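Local coordinates for protein spermidine N(1)-acetyltransferase (Thermoplasma acidophilum, PDB 3K9U) that transfers an acetyl group from acetyl-CoA to polyamines such as spermidine, helping protect the cell against polyamine toxicity, at residues 26-29 / 30-33; 47-50 / 51-55. All blocks are in the same frame, centred on the assembly; numbering follows the deposited sequence.

Contact 1: residues 26-29 / 30-33. With ACO (acetyl coenzyme *a), chain G.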
ATOM      1  N   TRP A  26       8.246  -6.825  -1.331  1.00 22.68           N
ATOM      2  CA  TRP A  26       6.957  -6.570  -0.703  1.00 22.69           C
ATOM      3  C   TRP A  26       5.908  -7.620  -1.131  1.00 22.37           C
ATOM      4  O   TRP A  26       5.304  -8.226  -0.279  1.00 23.18           O
ATOM      5  CB  TRP A  26       6.468  -5.178  -1.050  1.00 21.56           C
ATOM      6  CG  TRP A  26       5.081  -4.862  -0.499  1.00 23.43           C
ATOM      7  CD1 TRP A  26       4.768  -4.529   0.798  1.00 22.96           C
ATOM      8  CD2 TRP A  26       3.839  -4.838  -1.222  1.00 19.58           C
ATOM      9  NE1 TRP A  26       3.413  -4.277   0.910  1.00 21.72           N
ATOM     10  CE2 TRP A  26       2.822  -4.487  -0.304  1.00 19.58           C
ATOM     11  CE3 TRP A  26       3.489  -5.052  -2.558  1.00 24.00           C
ATOM     12  CZ2 TRP A  26       1.496  -4.332  -0.683  1.00 17.98           C
ATOM     13  CZ3 TRP A  26       2.143  -4.917  -2.931  1.00 21.72           C
ATOM     14  CH2 TRP A  26       1.177  -4.556  -1.988  1.00 19.87           C
ATOM     15  N   THR A  27       5.722  -7.838  -2.434  1.00 21.50           N
ATOM     16  CA  THR A  27       4.699  -8.777  -2.930  1.00 22.03           C
ATOM     17  C   THR A  27       4.911 -10.231  -2.532  1.00 21.78           C
ATOM     18  O   THR A  27       3.971 -10.956  -2.310  1.00 20.97           O
ATOM     19  CB  THR A  27       4.649  -8.822  -4.461  1.00 23.28           C
ATOM     20  OG1 THR A  27       4.795  -7.501  -5.003  1.00 24.72           O
ATOM     21  CG2 THR A  27       3.308  -9.421  -4.911  1.00 25.11           C
ATOM     22  N   TYR A  28       6.160 -10.676  -2.472  1.00 22.14           N
ATOM     23  CA  TYR A  28       6.423 -12.077  -2.213  1.00 22.14           C
ATOM     24  C   TYR A  28       6.928 -12.345  -0.787  1.00 22.25           C
ATOM     25  O   TYR A  28       7.449 -13.426  -0.498  1.00 23.00           O
ATOM     26  CB  TYR A  28       7.385 -12.584  -3.277  1.00 21.56           C
ATOM     27  CG  TYR A  28       6.817 -12.486  -4.691  1.00 18.89           C
ATOM     28  CD1 TYR A  28       5.872 -13.379  -5.131  1.00 16.73           C
ATOM     29  CD2 TYR A  28       7.280 -11.536  -5.597  1.00 20.19           C
ATOM     30  CE1 TYR A  28       5.347 -13.317  -6.421  1.00 18.59           C
ATOM     31  CE2 TYR A  28       6.752 -11.453  -6.903  1.00 20.34           C
ATOM     32  CZ  TYR A  28       5.779 -12.358  -7.297  1.00 19.83           C
ATOM     33  OH  TYR A  28       5.238 -12.315  -8.557  1.00 22.85           O
ATOM     34  N   ALA A  29       6.772 -11.373   0.100  1.00 22.10           N
ATOM     35  CA  ALA A  29       7.235 -11.541   1.487  1.00 24.16           C
ATOM     36  C   ALA A  29       6.697 -12.823   2.158  1.00 25.48           C
ATOM     37  O   ALA A  29       7.457 -13.553   2.812  1.00 27.42           O
ATOM     38  CB  ALA A  29       6.900 -10.297   2.373  1.00 22.97           C
ATOM     39  N   GLY A  30       5.424 -13.136   2.014  1.00 25.51           N
ATOM     40  CA  GLY A  30       4.969 -14.389   2.671  1.00 27.47           C
ATOM     41  C   GLY A  30       5.174 -15.694   1.877  1.00 27.31           C
ATOM     42  O   GLY A  30       4.737 -16.762   2.328  1.00 28.09           O
ATOM     43  N   ILE A  31       5.844 -15.614   0.723  1.00 25.38           N
ATOM     44  CA  ILE A  31       5.659 -16.598  -0.363  1.00 24.26           C
ATOM     45  C   ILE A  31       6.975 -17.281  -0.745  1.00 23.51           C
ATOM     46  O   ILE A  31       7.068 -18.495  -0.709  1.00 22.69           O
ATOM     47  CB  ILE A  31       5.038 -15.912  -1.607  1.00 23.56           C
ATOM     48  CG1 ILE A  31       3.622 -15.416  -1.288  1.00 24.06           C
ATOM     49  CG2 ILE A  31       5.006 -16.841  -2.800  1.00 23.82           C
ATOM     50  CD1 ILE A  31       3.064 -14.424  -2.297  1.00 21.96           C
ATOM     51  N   TYR A  32       7.969 -16.483  -1.122  1.00 22.29           N
ATOM     52  CA  TYR A  32       9.323 -16.969  -1.381  1.00 22.68           C
ATOM     53  C   TYR A  32      10.216 -16.559  -0.218  1.00 21.53           C
ATOM     54  O   TYR A  32       9.926 -15.610   0.484  1.00 21.89           O
ATOM     55  CB  TYR A  32       9.897 -16.352  -2.660  1.00 22.19           C
ATOM     56  CG  TYR A  32       9.155 -16.724  -3.910  1.00 25.42           C
ATOM     57  CD1 TYR A  32       8.989 -18.056  -4.267  1.00 27.54           C
ATOM     58  CD2 TYR A  32       8.617 -15.740  -4.740  1.00 28.02           C
ATOM     59  CE1 TYR A  32       8.298 -18.396  -5.407  1.00 31.36           C
ATOM     60  CE2 TYR A  32       7.939 -16.067  -5.876  1.00 29.51           C
ATOM     61  CZ  TYR A  32       7.778 -17.393  -6.211  1.00 29.98           C
ATOM     62  OH  TYR A  32       7.103 -17.716  -7.352  1.00 31.44           O
ATOM     63  N   SER A  33      11.308 -17.280  -0.038  1.00 21.47           N
ATOM     64  CA  SER A  33      12.316 -16.948   0.963  1.00 21.29           C
ATOM     65  C   SER A  33      13.066 -15.682   0.526  1.00 21.53           C
ATOM     66  O   SER A  33      13.082 -15.322  -0.665  1.00 19.65           O
ATOM     67  CB  SER A  33      13.318 -18.090   1.043  1.00 21.38           C
ATOM     68  OG  SER A  33      13.834 -18.334  -0.260  1.00 21.31           O
TER
HETATM   69  N1A ACO G 164      -3.178  -4.440  -0.882  1.00 21.12           N
HETATM   70  C2A ACO G 164      -4.090  -5.398  -1.177  1.00 22.95           C
HETATM   71  N3A ACO G 164      -4.683  -5.485  -2.381  1.00 24.34           N
HETATM   72  C4A ACO G 164      -4.371  -4.641  -3.381  1.00 20.55           C
HETATM   73  C5A ACO G 164      -3.386  -3.600  -3.098  1.00 21.31           C
HETATM   74  C6A ACO G 164      -2.773  -3.545  -1.761  1.00 19.48           C
HETATM   75  N6A ACO G 164      -1.859  -2.601  -1.426  1.00 21.44           N
HETATM   76  N7A ACO G 164      -3.251  -2.896  -4.207  1.00 20.76           N
HETATM   77  C8A ACO G 164      -4.084  -3.422  -5.119  1.00 20.79           C
HETATM   78  N9A ACO G 164      -4.747  -4.488  -4.646  1.00 21.06           N
HETATM   79  C1B ACO G 164      -5.763  -5.260  -5.432  1.00 21.34           C
HETATM   80  C2B ACO G 164      -7.136  -5.368  -4.765  1.00 20.85           C
HETATM   81  O2B ACO G 164      -7.855  -6.546  -5.214  1.00 25.06           O
HETATM   82  C3B ACO G 164      -7.866  -4.140  -5.227  1.00 23.55           C
HETATM   83  O3B ACO G 164      -9.294  -4.321  -5.179  1.00 24.00           O
HETATM   84  P3B ACO G 164     -10.060  -3.787  -3.838  1.00 22.96           P
HETATM   85  O7A ACO G 164     -10.120  -2.332  -4.071  1.00 20.13           O
HETATM   86  O8A ACO G 164      -9.154  -4.212  -2.690  1.00 21.93           O
HETATM   87  O9A ACO G 164     -11.363  -4.562  -3.950  1.00 24.33           O
HETATM   88  C4B ACO G 164      -7.283  -3.871  -6.602  1.00 22.74           C
HETATM   89  O4B ACO G 164      -6.042  -4.588  -6.663  1.00 22.63           O
HETATM   90  C5B ACO G 164      -7.029  -2.405  -6.879  1.00 22.39           C
HETATM   91  O5B ACO G 164      -6.906  -2.147  -8.286  1.00 22.16           O
HETATM   92  P1A ACO G 164      -5.784  -1.140  -8.852  1.00 20.66           P
HETATM   93  O1A ACO G 164      -5.721   0.116  -7.994  1.00 21.49           O
HETATM   94  O2A ACO G 164      -5.957  -0.983 -10.339  1.00 21.12           O
HETATM   95  O3A ACO G 164      -4.469  -2.050  -8.562  1.00 20.63           O
HETATM   96  P2A ACO G 164      -2.952  -1.472  -8.640  1.00 19.50           P
HETATM   97  O4A ACO G 164      -2.382  -1.610  -7.248  1.00 17.13           O
HETATM   98  O5A ACO G 164      -2.916  -0.140  -9.380  1.00 18.44           O
HETATM   99  O6A ACO G 164      -2.240  -2.537  -9.580  1.00 18.27           O
HETATM  100  CBP ACO G 164      -0.969  -4.508  -9.142  1.00 19.04           C
HETATM  101  CCP ACO G 164      -2.360  -3.936  -9.346  1.00 18.22           C
HETATM  102  CDP ACO G 164      -1.060  -6.012  -8.971  1.00 16.68           C
HETATM  103  CEP ACO G 164      -0.176  -4.208 -10.411  1.00 18.57           C
HETATM  104  CAP ACO G 164      -0.277  -3.847  -7.927  1.00 19.13           C
HETATM  105  OAP ACO G 164      -1.065  -3.967  -6.735  1.00 24.45           O
HETATM  106  C9P ACO G 164       1.097  -4.389  -7.648  1.00 19.27           C
HETATM  107  O9P ACO G 164       2.046  -3.976  -8.289  1.00 19.14           O
HETATM  108  N8P ACO G 164       1.186  -5.318  -6.726  1.00 21.63           N
HETATM  109  C7P ACO G 164       2.408  -6.008  -6.381  1.00 24.60           C
HETATM  110  C6P ACO G 164       3.049  -6.787  -7.519  1.00 25.14           C
HETATM  111  C5P ACO G 164       2.169  -7.849  -8.143  1.00 28.25           C
HETATM  112  O5P ACO G 164       1.478  -8.605  -7.475  1.00 30.80           O
HETATM  113  N4P ACO G 164       2.232  -7.948  -9.473  1.00 30.37           N
HETATM  114  C3P ACO G 164       1.541  -9.007 -10.206  1.00 30.14           C
HETATM  115  C2P ACO G 164       2.468 -10.200 -10.387  1.00 31.95           C
HETATM  116  S1P ACO G 164       1.808 -11.405 -11.499  1.00 33.48           S
HETATM  117  C   ACO G 164       2.500 -11.010 -12.992  0.70 34.14           C
HETATM  118  O   ACO G 164       3.352 -10.130 -13.026  0.70 33.49           O
HETATM  119  CH3 ACO G 164       2.104 -11.748 -14.257  0.70 33.84           C
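Tyr-28 and Tyr-32 run alongside each other, their hydroxyl ends in the same direction, where the chain leaves helix 13-27 and turns. In both, CG stands opposite the carbonyl carbon (chi1 -61° in Tyr-28), which sends the two rings out together. CD1 of Tyr-28 comes within 3.5 Å of CE2 of Tyr-32, the ring planes being oblique at 41°. The outer neighbours are aromatic too: Trp-24 meets Tyr-28, and Tyr-36 stacks on Tyr-32. Ile-31 puts CG2 over the centre of one face of the Tyr-32 ring and sets CD1 against the carbonyl oxygen of Thr-27.

A type I turn with Ala-29 and Gly-30 at its corner holds this cluster together. Its acceptor, Tyr-28 O, is gripped twice, by Ile-31 N at 3.0 Å from above the carbonyl plane and by Tyr-32 N at 3.2 Å within that plane. The corner itself is the loose side, exposed to solvent.

On the ligand side the packing tightens again. Thr-27 OG1, held by a hydrogen bond to Ser-23 O, rests 3.1 Å from acetyl-CoA C7P, while its CG2 lies 3.3 Å from the pantetheine oxygen O5P. Trp-26 presents its ring edge: CZ3 is 3.6 Å from C7P, with N8P in the ring plane, and CH2 is 3.7 Å from the adenine amine N6A. Its NE1 bonds to Glu-97 O of the second subunit.

Tyr-28 OH stands 3.9 Å from C2P of the cofactor and is hydrogen-bonded to Tyr-93 OH. The three residues therefore meet the cofactor, along the pantetheine arm and, for Trp-26, also at the adenine amine, mainly by van der Waals contact; this is consistent with lining the pocket by shape rather than by polar bonds to the ligand.

Contact 2: residues 47-50 / 51-55; sequences KEKL and LNEIV
The Glu-53 carboxylate, the flat group here, has Lys-49 CG over one face, near OE2, and Leu-50 CD2 at its edge beside OE1; both partners lie one turn back in the alpha-helix 47-59. OE1 is 3.2 Å from Leu-50 CD2, and Lys-49 CG stands over that face 4.1 Å from OE2. The side chain is extended beyond CG (chi2 163°), which carries OE1 on to its salt bridge with Arg-91. Lys-49 bends away further out, leaving its NZ 5.8 Å from Glu-53 OE2, too far for direct contact, although a weak attraction is plausible.

Regular i to i+4 backbone bonds join the two turns: Leu-51 N to Lys-47 O, Asn-52 N to Glu-48 O at 3.2 Å, and Glu-53 N to Lys-49 O. Leu-51 also lays CB and CG against Lys-47 O.

The helix is amphipathic. Glu-48 and Asn-52 are exposed, whereas Leu-50 is buried against Leu-13 and Ile-17 of helix 13-27, and Leu-51 reaches Leu-13 and Ile-10. Ile-54 is buried as well: its N-H donates to Leu-50 O, N to O 2.8 Å, and its CG1 lies 3.2 Å from that same Leu-50 O.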
ATOM      1  N   LYS A  47      21.768  -5.205 -14.599  1.00 20.44           N
ATOM      2  CA  LYS A  47      21.919  -4.159 -15.616  1.00 20.75           C
ATOM      3  C   LYS A  47      21.989  -4.739 -17.061  1.00 18.57           C
ATOM      4  O   LYS A  47      21.311  -4.251 -17.955  1.00 16.65           O
ATOM      5  CB  LYS A  47      23.177  -3.320 -15.362  1.00 20.45           C
ATOM      6  CG  LYS A  47      23.011  -2.343 -14.178  1.00 28.73           C
ATOM      7  CD  LYS A  47      24.216  -1.387 -14.000  1.00 31.21           C
ATOM      8  CE  LYS A  47      23.921  -0.290 -12.976  1.00 37.66           C
ATOM      9  NZ  LYS A  47      24.104  -0.678 -11.527  1.00 39.02           N
ATOM     10  N   GLU A  48      22.805  -5.759 -17.275  1.00 17.12           N
ATOM     11  CA  GLU A  48      23.064  -6.186 -18.639  1.00 18.04           C
ATOM     12  C   GLU A  48      21.809  -6.833 -19.235  1.00 18.26           C
ATOM     13  O   GLU A  48      21.409  -6.521 -20.356  1.00 18.62           O
ATOM     14  CB  GLU A  48      24.245  -7.142 -18.706  1.00 17.01           C
ATOM     15  CG  GLU A  48      25.579  -6.488 -18.489  1.00 17.13           C
ATOM     16  CD  GLU A  48      25.741  -5.935 -17.082  1.00 16.81           C
ATOM     17  OE1 GLU A  48      25.201  -6.543 -16.139  1.00 14.14           O
ATOM     18  OE2 GLU A  48      26.401  -4.892 -16.928  1.00 15.52           O
ATOM     19  N   LYS A  49      21.173  -7.697 -18.459  1.00 19.17           N
ATOM     20  CA  LYS A  49      20.014  -8.431 -18.915  1.00 19.45           C
ATOM     21  C   LYS A  49      18.855  -7.488 -19.205  1.00 20.28           C
ATOM     22  O   LYS A  49      18.237  -7.598 -20.274  1.00 19.02           O
ATOM     23  CB  LYS A  49      19.607  -9.489 -17.895  1.00 19.73           C
ATOM     24  CG  LYS A  49      18.487 -10.442 -18.373  1.00 21.67           C
ATOM     25  CD  LYS A  49      18.407 -11.724 -17.471  1.00 24.23           C
ATOM     26  CE  LYS A  49      18.201 -13.010 -18.315  1.00 29.59           C
ATOM     27  NZ  LYS A  49      19.308 -13.321 -19.337  1.00 23.57           N
ATOM     28  N   LEU A  50      18.561  -6.559 -18.281  1.00 21.01           N
ATOM     29  CA  LEU A  50      17.481  -5.573 -18.530  1.00 21.64           C
ATOM     30  C   LEU A  50      17.744  -4.646 -19.734  1.00 19.81           C
ATOM     31  O   LEU A  50      16.835  -4.347 -20.505  1.00 18.83           O
ATOM     32  CB  LEU A  50      17.228  -4.676 -17.314  1.00 22.07           C
ATOM     33  CG  LEU A  50      16.423  -5.271 -16.182  1.00 26.74           C
ATOM     34  CD1 LEU A  50      16.318  -4.212 -15.077  1.00 26.57           C
ATOM     35  CD2 LEU A  50      15.020  -5.789 -16.694  1.00 26.92           C
ATOM     36  N   LEU A  51      18.973  -4.156 -19.854  1.00 18.76           N
ATOM     37  CA  LEU A  51      19.355  -3.331 -20.988  1.00 18.48           C
ATOM     38  C   LEU A  51      18.998  -4.002 -22.329  1.00 17.91           C
ATOM     39  O   LEU A  51      18.397  -3.386 -23.222  1.00 15.83           O
ATOM     40  CB  LEU A  51      20.861  -3.062 -20.948  1.00 18.84           C
ATOM     41  CG  LEU A  51      21.322  -1.805 -20.232  1.00 23.79           C
ATOM     42  CD1 LEU A  51      22.896  -1.724 -20.164  1.00 25.21           C
ATOM     43  CD2 LEU A  51      20.710  -0.571 -20.944  1.00 24.45           C
ATOM     44  N   ASN A  52      19.392  -5.267 -22.456  1.00 17.46           N
ATOM     45  CA  ASN A  52      19.109  -6.045 -23.654  1.00 17.69           C
ATOM     46  C   ASN A  52      17.609  -6.124 -23.874  1.00 18.05           C
ATOM     47  O   ASN A  52      17.148  -5.957 -25.011  1.00 17.74           O
ATOM     48  CB  ASN A  52      19.725  -7.446 -23.558  1.00 16.73           C
ATOM     49  CG  ASN A  52      19.587  -8.249 -24.842  1.00 18.80           C
ATOM     50  OD1 ASN A  52      19.953  -7.792 -25.936  1.00 17.12           O
ATOM     51  ND2 ASN A  52      19.092  -9.477 -24.712  1.00 17.20           N
ATOM     52  N   GLU A  53      16.846  -6.332 -22.794  1.00 17.61           N
ATOM     53  CA  GLU A  53      15.379  -6.431 -22.923  1.00 18.89           C
ATOM     54  C   GLU A  53      14.754  -5.109 -23.329  1.00 18.28           C
ATOM     55  O   GLU A  53      13.863  -5.076 -24.170  1.00 17.06           O
ATOM     56  CB  GLU A  53      14.723  -6.918 -21.636  1.00 19.25           C
ATOM     57  CG  GLU A  53      14.963  -8.412 -21.338  1.00 22.41           C
ATOM     58  CD  GLU A  53      14.662  -8.761 -19.863  1.00 22.13           C
ATOM     59  OE1 GLU A  53      14.515  -7.836 -19.046  1.00 29.97           O
ATOM     60  OE2 GLU A  53      14.582  -9.944 -19.515  1.00 21.83           O
ATOM     61  N   ILE A  54      15.240  -4.022 -22.722  1.00 18.36           N
ATOM     62  CA  ILE A  54      14.786  -2.685 -23.073  1.00 17.35           C
ATOM     63  C   ILE A  54      15.082  -2.407 -24.547  1.00 17.66           C
ATOM     64  O   ILE A  54      14.197  -1.902 -25.243  1.00 17.81           O
ATOM     65  CB  ILE A  54      15.432  -1.610 -22.150  1.00 18.14           C
ATOM     66  CG1 ILE A  54      14.917  -1.748 -20.703  1.00 18.98           C
ATOM     67  CG2 ILE A  54      15.186  -0.193 -22.658  1.00 14.04           C
ATOM     68  CD1 ILE A  54      15.615  -0.779 -19.697  1.00 14.07           C
ATOM     69  N   VAL A  55      16.293  -2.739 -25.035  1.00 17.19           N
ATOM     70  CA  VAL A  55      16.633  -2.465 -26.442  1.00 17.47           C
ATOM     71  C   VAL A  55      15.785  -3.290 -27.401  1.00 19.73           C
ATOM     72  O   VAL A  55      15.317  -2.767 -28.407  1.00 19.44           O
ATOM     73  CB  VAL A  55      18.144  -2.641 -26.778  1.00 17.22           C
ATOM     74  CG1 VAL A  55      18.431  -2.405 -28.320  1.00 13.70           C
ATOM     75  CG2 VAL A  55      18.980  -1.689 -25.930  1.00 15.66           C
TER

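In the fold
Along the chain the two contacts come in series, both within the GNAT acetyltransferase fold. Contact 1 closes helix 13-27 and leads toward helix 34-44, and contact 2 lies in helix 47-59, the next helix after that. Their centres are 25 Å apart and their nearest atoms about 14 Å, with no touch between them. Helix 13-27 is what they share: residues 26-29 include its end, at the cofactor, while Lys-47, Leu-50 and Leu-51 of contact 2 pack on its earlier part around Leu-13 and Ile-17. One helix thus runs from the acetyl-CoA pocket to a hydrophobic helix-helix interface: contact 1 lines the pocket, and contact 2 is helix packing away from it.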